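Local structure of uncharacterized protein (Pseudomonas aeruginosa, 4E72) at residues L9-H18 against L30-E41. The protein is of unknown function but belongs to the DUF3298 family and is probably made as an exported lipoprotein. Sequence-based numbering, arbitrary orientation.
Sequences LPTERLASEH and LVNIDTLKFPDE
Glu-12 and Lys-37 start a run of four antiparallel hydrogen-bonded pairs, continued by Leu-14 with Thr-35, Ser-16 with Ile-33 and His-18 with Val-31. In each, N and O of both residues are engaged, eight bonds in all; the least straight, Ser-16 N to Ile-33 O, has an N-H...O angle of 142°. Lys-37 O takes a second donor: Thr-11 OG1, anti to its own backbone N (chi1 176°), lies 2.9 Å from Lys-37 O and approaches the face of the carbonyl opposite Glu-12 N. Beyond the paired strands, one water accepts from Asp-40 N and donates to Pro-10 O, while Leu-9 CD1 rests 3.9 Å from Phe-38 CD2.

The non-hydrogen-bonded pair Glu-17 and Asn-32 adds a side-chain bond: Asn-32 ND2 donates to Glu-17 OE2 at 2.8 Å; the acceptor lies in the amide plane, while ND2 comes from above the carboxylate plane. Farther along this face, the extended Arg-13 runs diagonally to Asp-34, with Arg-13 NE 3.0 Å from Asp-34 OD1 in a salt bridge. Guanidinium and carboxylate planes stand 72° apart, and the contacts to OD2 are weak, so this is no flat two-pronged pairing. Ala-15 CB sits 3.8 Å above one guanidinium face, displaced toward its rim.

On the other face, His-18 ND1 is hydrogen-bonded to Glu-72 OE2 of helix 68-78, where Val-31 and Ile-33 pack. Backbone hydrogen bonds join Asn-32 to Ser-85 and Leu-87 of strand 84-95, parallel to 30-37 on its other side. Strands 12-19 and 30-37 are a β-hairpin at the edge of the six-stranded mixed sheet, with 12-19 outermost within the chain.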
loop_
_atom_site.group_PDB
_atom_site.type_symbol
_atom_site.label_atom_id
_atom_site.label_comp_id
_atom_site.label_asym_id
_atom_site.label_seq_id
_atom_site.Cartn_x
_atom_site.Cartn_y
_atom_site.Cartn_z
ATOM N N LEU A 9 11.992 -7.329 13.195
ATOM C CA LEU A 9 12.861 -6.155 13.212
ATOM C C LEU A 9 12.281 -5.091 14.132
ATOM O O LEU A 9 11.137 -4.681 13.904
ATOM C CB LEU A 9 13.043 -5.541 11.817
ATOM C CG LEU A 9 13.947 -6.192 10.798
ATOM C CD1 LEU A 9 13.828 -5.465 9.477
ATOM C CD2 LEU A 9 15.403 -6.202 11.243
ATOM N N PRO A 10 13.027 -4.605 15.151
ATOM C CA PRO A 10 12.513 -3.480 15.950
ATOM C C PRO A 10 12.476 -2.219 15.077
ATOM O O PRO A 10 13.264 -2.092 14.133
ATOM C CB PRO A 10 13.518 -3.349 17.100
ATOM C CG PRO A 10 14.494 -4.476 16.938
ATOM C CD PRO A 10 14.412 -4.942 15.533
ATOM N N THR A 11 11.547 -1.310 15.351
ATOM C CA THR A 11 11.421 -0.106 14.530
ATOM C C THR A 11 11.151 1.177 15.355
ATOM O O THR A 11 10.553 1.122 16.435
ATOM C CB THR A 11 10.341 -0.316 13.460
ATOM O OG1 THR A 11 10.194 0.901 12.741
ATOM C CG2 THR A 11 8.990 -0.759 14.037
ATOM N N GLU A 12 11.599 2.329 14.816
ATOM C CA GLU A 12 11.382 3.643 15.416
ATOM C C GLU A 12 10.358 4.424 14.550
ATOM O O GLU A 12 10.551 4.578 13.341
ATOM C CB GLU A 12 12.718 4.410 15.580
ATOM C CG GLU A 12 12.599 5.850 16.088
ATOM C CD GLU A 12 12.006 6.090 17.472
ATOM O OE1 GLU A 12 12.285 5.291 18.397
ATOM O OE2 GLU A 12 11.301 7.113 17.642
ATOM N N ARG A 13 9.260 4.866 15.181
ATOM C CA ARG A 13 8.178 5.622 14.557
ATOM C C ARG A 13 8.513 7.119 14.544
ATOM O O ARG A 13 8.802 7.692 15.593
ATOM C CB ARG A 13 6.843 5.357 15.291
ATOM C CG ARG A 13 5.656 6.172 14.755
ATOM C CD ARG A 13 4.340 5.723 15.352
ATOM N NE ARG A 13 3.231 6.583 14.931
ATOM C CZ ARG A 13 2.534 7.370 15.741
ATOM N NH1 ARG A 13 2.827 7.431 17.033
ATOM N NH2 ARG A 13 1.538 8.103 15.266
ATOM N N LEU A 14 8.458 7.742 13.353
ATOM C CA LEU A 14 8.710 9.177 13.150
ATOM C C LEU A 14 7.415 9.857 12.737
ATOM O O LEU A 14 7.046 9.799 11.556
ATOM C CB LEU A 14 9.801 9.413 12.080
ATOM C CG LEU A 14 11.141 8.749 12.326
ATOM C CD1 LEU A 14 11.713 8.220 11.029
ATOM C CD2 LEU A 14 12.108 9.716 12.992
ATOM N N ALA A 15 6.709 10.474 13.708
ATOM C CA ALA A 15 5.431 11.135 13.467
ATOM C C ALA A 15 5.511 12.649 13.719
ATOM O O ALA A 15 6.142 13.105 14.687
ATOM C CB ALA A 15 4.344 10.513 14.338
ATOM N N SER A 16 4.864 13.421 12.829
ATOM C CA SER A 16 4.805 14.880 12.886
ATOM C C SER A 16 3.599 15.423 12.136
ATOM O O SER A 16 3.208 14.891 11.099
ATOM C CB SER A 16 6.079 15.489 12.285
ATOM O OG SER A 16 6.149 15.324 10.875
ATOM N N GLU A 17 3.034 16.506 12.653
ATOM C CA GLU A 17 1.960 17.263 12.036
ATOM C C GLU A 17 2.418 18.716 12.054
ATOM O O GLU A 17 2.698 19.255 13.130
ATOM C CB GLU A 17 0.632 17.056 12.755
ATOM C CG GLU A 17 -0.524 17.822 12.120
ATOM C CD GLU A 17 -1.889 17.242 12.444
ATOM O OE1 GLU A 17 -2.422 17.561 13.531
ATOM O OE2 GLU A 17 -2.413 16.444 11.632
ATOM N N HIS A 18 2.564 19.327 10.865
ATOM C CA HIS A 18 3.025 20.699 10.769
ATOM C C HIS A 18 2.052 21.560 9.985
ATOM O O HIS A 18 1.518 21.162 8.936
ATOM C CB HIS A 18 4.431 20.766 10.162
ATOM C CG HIS A 18 5.494 20.106 11.002
ATOM N ND1 HIS A 18 6.435 19.264 10.441
ATOM C CD2 HIS A 18 5.742 20.203 12.331
ATOM C CE1 HIS A 18 7.219 18.877 11.436
ATOM N NE2 HIS A 18 6.838 19.409 12.592
ATOM N N LEU A 30 -1.843 21.960 6.204
ATOM C CA LEU A 30 -1.300 20.953 7.121
ATOM C C LEU A 30 -0.636 19.786 6.396
ATOM O O LEU A 30 -1.189 19.265 5.430
ATOM C CB LEU A 30 -2.536 20.425 7.919
ATOM C CG LEU A 30 -2.408 19.336 8.989
ATOM C CD1 LEU A 30 -3.473 19.546 10.066
ATOM C CD2 LEU A 30 -2.637 17.938 8.391
ATOM N N VAL A 31 0.518 19.341 6.910
ATOM C CA VAL A 31 1.256 18.164 6.435
ATOM C C VAL A 31 1.445 17.214 7.610
ATOM O O VAL A 31 2.044 17.583 8.625
ATOM C CB VAL A 31 2.609 18.444 5.719
ATOM C CG1 VAL A 31 3.296 17.129 5.338
ATOM C CG2 VAL A 31 2.395 19.293 4.476
ATOM N N ASN A 32 0.936 15.991 7.464
ATOM C CA ASN A 32 1.034 14.983 8.510
ATOM C C ASN A 32 1.809 13.768 7.974
ATOM O O ASN A 32 1.337 13.097 7.062
ATOM C CB ASN A 32 -0.379 14.620 9.029
ATOM C CG ASN A 32 -0.398 13.636 10.175
ATOM O OD1 ASN A 32 0.223 12.563 10.136
ATOM N ND2 ASN A 32 -1.162 13.962 11.199
ATOM N N ILE A 33 3.020 13.529 8.512
ATOM C CA ILE A 33 3.914 12.439 8.084
ATOM C C ILE A 33 4.201 11.502 9.260
ATOM O O ILE A 33 4.733 11.940 10.280
ATOM C CB ILE A 33 5.239 12.982 7.451
ATOM C CG1 ILE A 33 4.954 13.741 6.128
ATOM C CG2 ILE A 33 6.281 11.838 7.220
ATOM C CD1 ILE A 33 6.040 14.679 5.715
ATOM N N ASP A 34 3.861 10.209 9.093
ATOM C CA ASP A 34 4.044 9.135 10.069
ATOM C C ASP A 34 4.832 8.006 9.408
ATOM O O ASP A 34 4.257 7.122 8.777
ATOM C CB ASP A 34 2.675 8.650 10.594
ATOM C CG ASP A 34 2.708 7.530 11.630
ATOM O OD1 ASP A 34 3.827 7.168 12.096
ATOM O OD2 ASP A 34 1.620 6.996 11.963
ATOM N N THR A 35 6.157 8.049 9.534
ATOM C CA THR A 35 6.989 7.066 8.863
ATOM C C THR A 35 7.768 6.200 9.871
ATOM O O THR A 35 7.512 6.266 11.082
ATOM C CB THR A 35 7.856 7.751 7.808
ATOM O OG1 THR A 35 8.371 6.754 6.928
ATOM C CG2 THR A 35 8.967 8.629 8.405
ATOM N N LEU A 36 8.672 5.343 9.337
ATOM C CA LEU A 36 9.456 4.370 10.086
ATOM C C LEU A 36 10.929 4.336 9.714
ATOM O O LEU A 36 11.296 4.493 8.543
ATOM C CB LEU A 36 8.912 2.951 9.810
ATOM C CG LEU A 36 7.486 2.599 10.185
ATOM C CD1 LEU A 36 7.082 1.320 9.496
ATOM C CD2 LEU A 36 7.326 2.455 11.696
ATOM N N LYS A 37 11.754 4.021 10.725
ATOM C CA LYS A 37 13.187 3.768 10.625
ATOM C C LYS A 37 13.454 2.392 11.231
ATOM O O LYS A 37 12.774 1.994 12.174
ATOM C CB LYS A 37 14.017 4.864 11.298
ATOM C CG LYS A 37 14.549 5.880 10.298
ATOM C CD LYS A 37 15.465 6.900 10.946
ATOM C CE LYS A 37 15.838 8.008 9.992
ATOM N NZ LYS A 37 16.735 9.005 10.639
ATOM N N PHE A 38 14.395 1.650 10.643
ATOM C CA PHE A 38 14.772 0.308 11.075
ATOM C C PHE A 38 16.256 0.331 11.500
ATOM O O PHE A 38 17.142 0.389 10.638
ATOM C CB PHE A 38 14.493 -0.732 9.968
ATOM C CG PHE A 38 13.035 -0.930 9.595
ATOM C CD1 PHE A 38 12.439 -0.157 8.600
ATOM C CD2 PHE A 38 12.275 -1.929 10.196
ATOM C CE1 PHE A 38 11.107 -0.367 8.229
ATOM C CE2 PHE A 38 10.934 -2.131 9.829
ATOM C CZ PHE A 38 10.365 -1.353 8.847
ATOM N N PRO A 39 16.545 0.348 12.827
ATOM C CA PRO A 39 17.953 0.417 13.273
ATOM C C PRO A 39 18.831 -0.755 12.789
ATOM O O PRO A 39 19.997 -0.527 12.457
ATOM C CB PRO A 39 17.838 0.417 14.803
ATOM C CG PRO A 39 16.456 0.891 15.093
ATOM C CD PRO A 39 15.618 0.348 13.981
ATOM N N ASP A 40 18.270 -1.988 12.724
ATOM C CA ASP A 40 18.978 -3.205 12.311
ATOM C C ASP A 40 19.061 -3.366 10.785
ATOM O O ASP A 40 20.007 -3.997 10.312
ATOM C CB ASP A 40 18.319 -4.444 12.924
ATOM C CG ASP A 40 18.387 -4.478 14.440
ATOM O OD1 ASP A 40 17.566 -3.793 15.087
ATOM O OD2 ASP A 40 19.259 -5.198 14.979
ATOM N N GLU A 41 18.097 -2.799 10.020
ATOM C CA GLU A 41 18.067 -2.853 8.551
ATOM C C GLU A 41 18.017 -1.402 7.979
ATOM O O GLU A 41 16.978 -0.985 7.480
ATOM C CB GLU A 41 16.865 -3.701 8.077
ATOM C CG GLU A 41 16.979 -4.246 6.663
ATOM C CD GLU A 41 17.904 -5.431 6.443
ATOM O OE1 GLU A 41 18.257 -6.123 7.427
ATOM O OE2 GLU A 41 18.236 -5.698 5.266
HETATM O O HOH W 1 15.577 -2.740 13.243
HETATM O O HOH W 2 4.599 16.626 9.012
#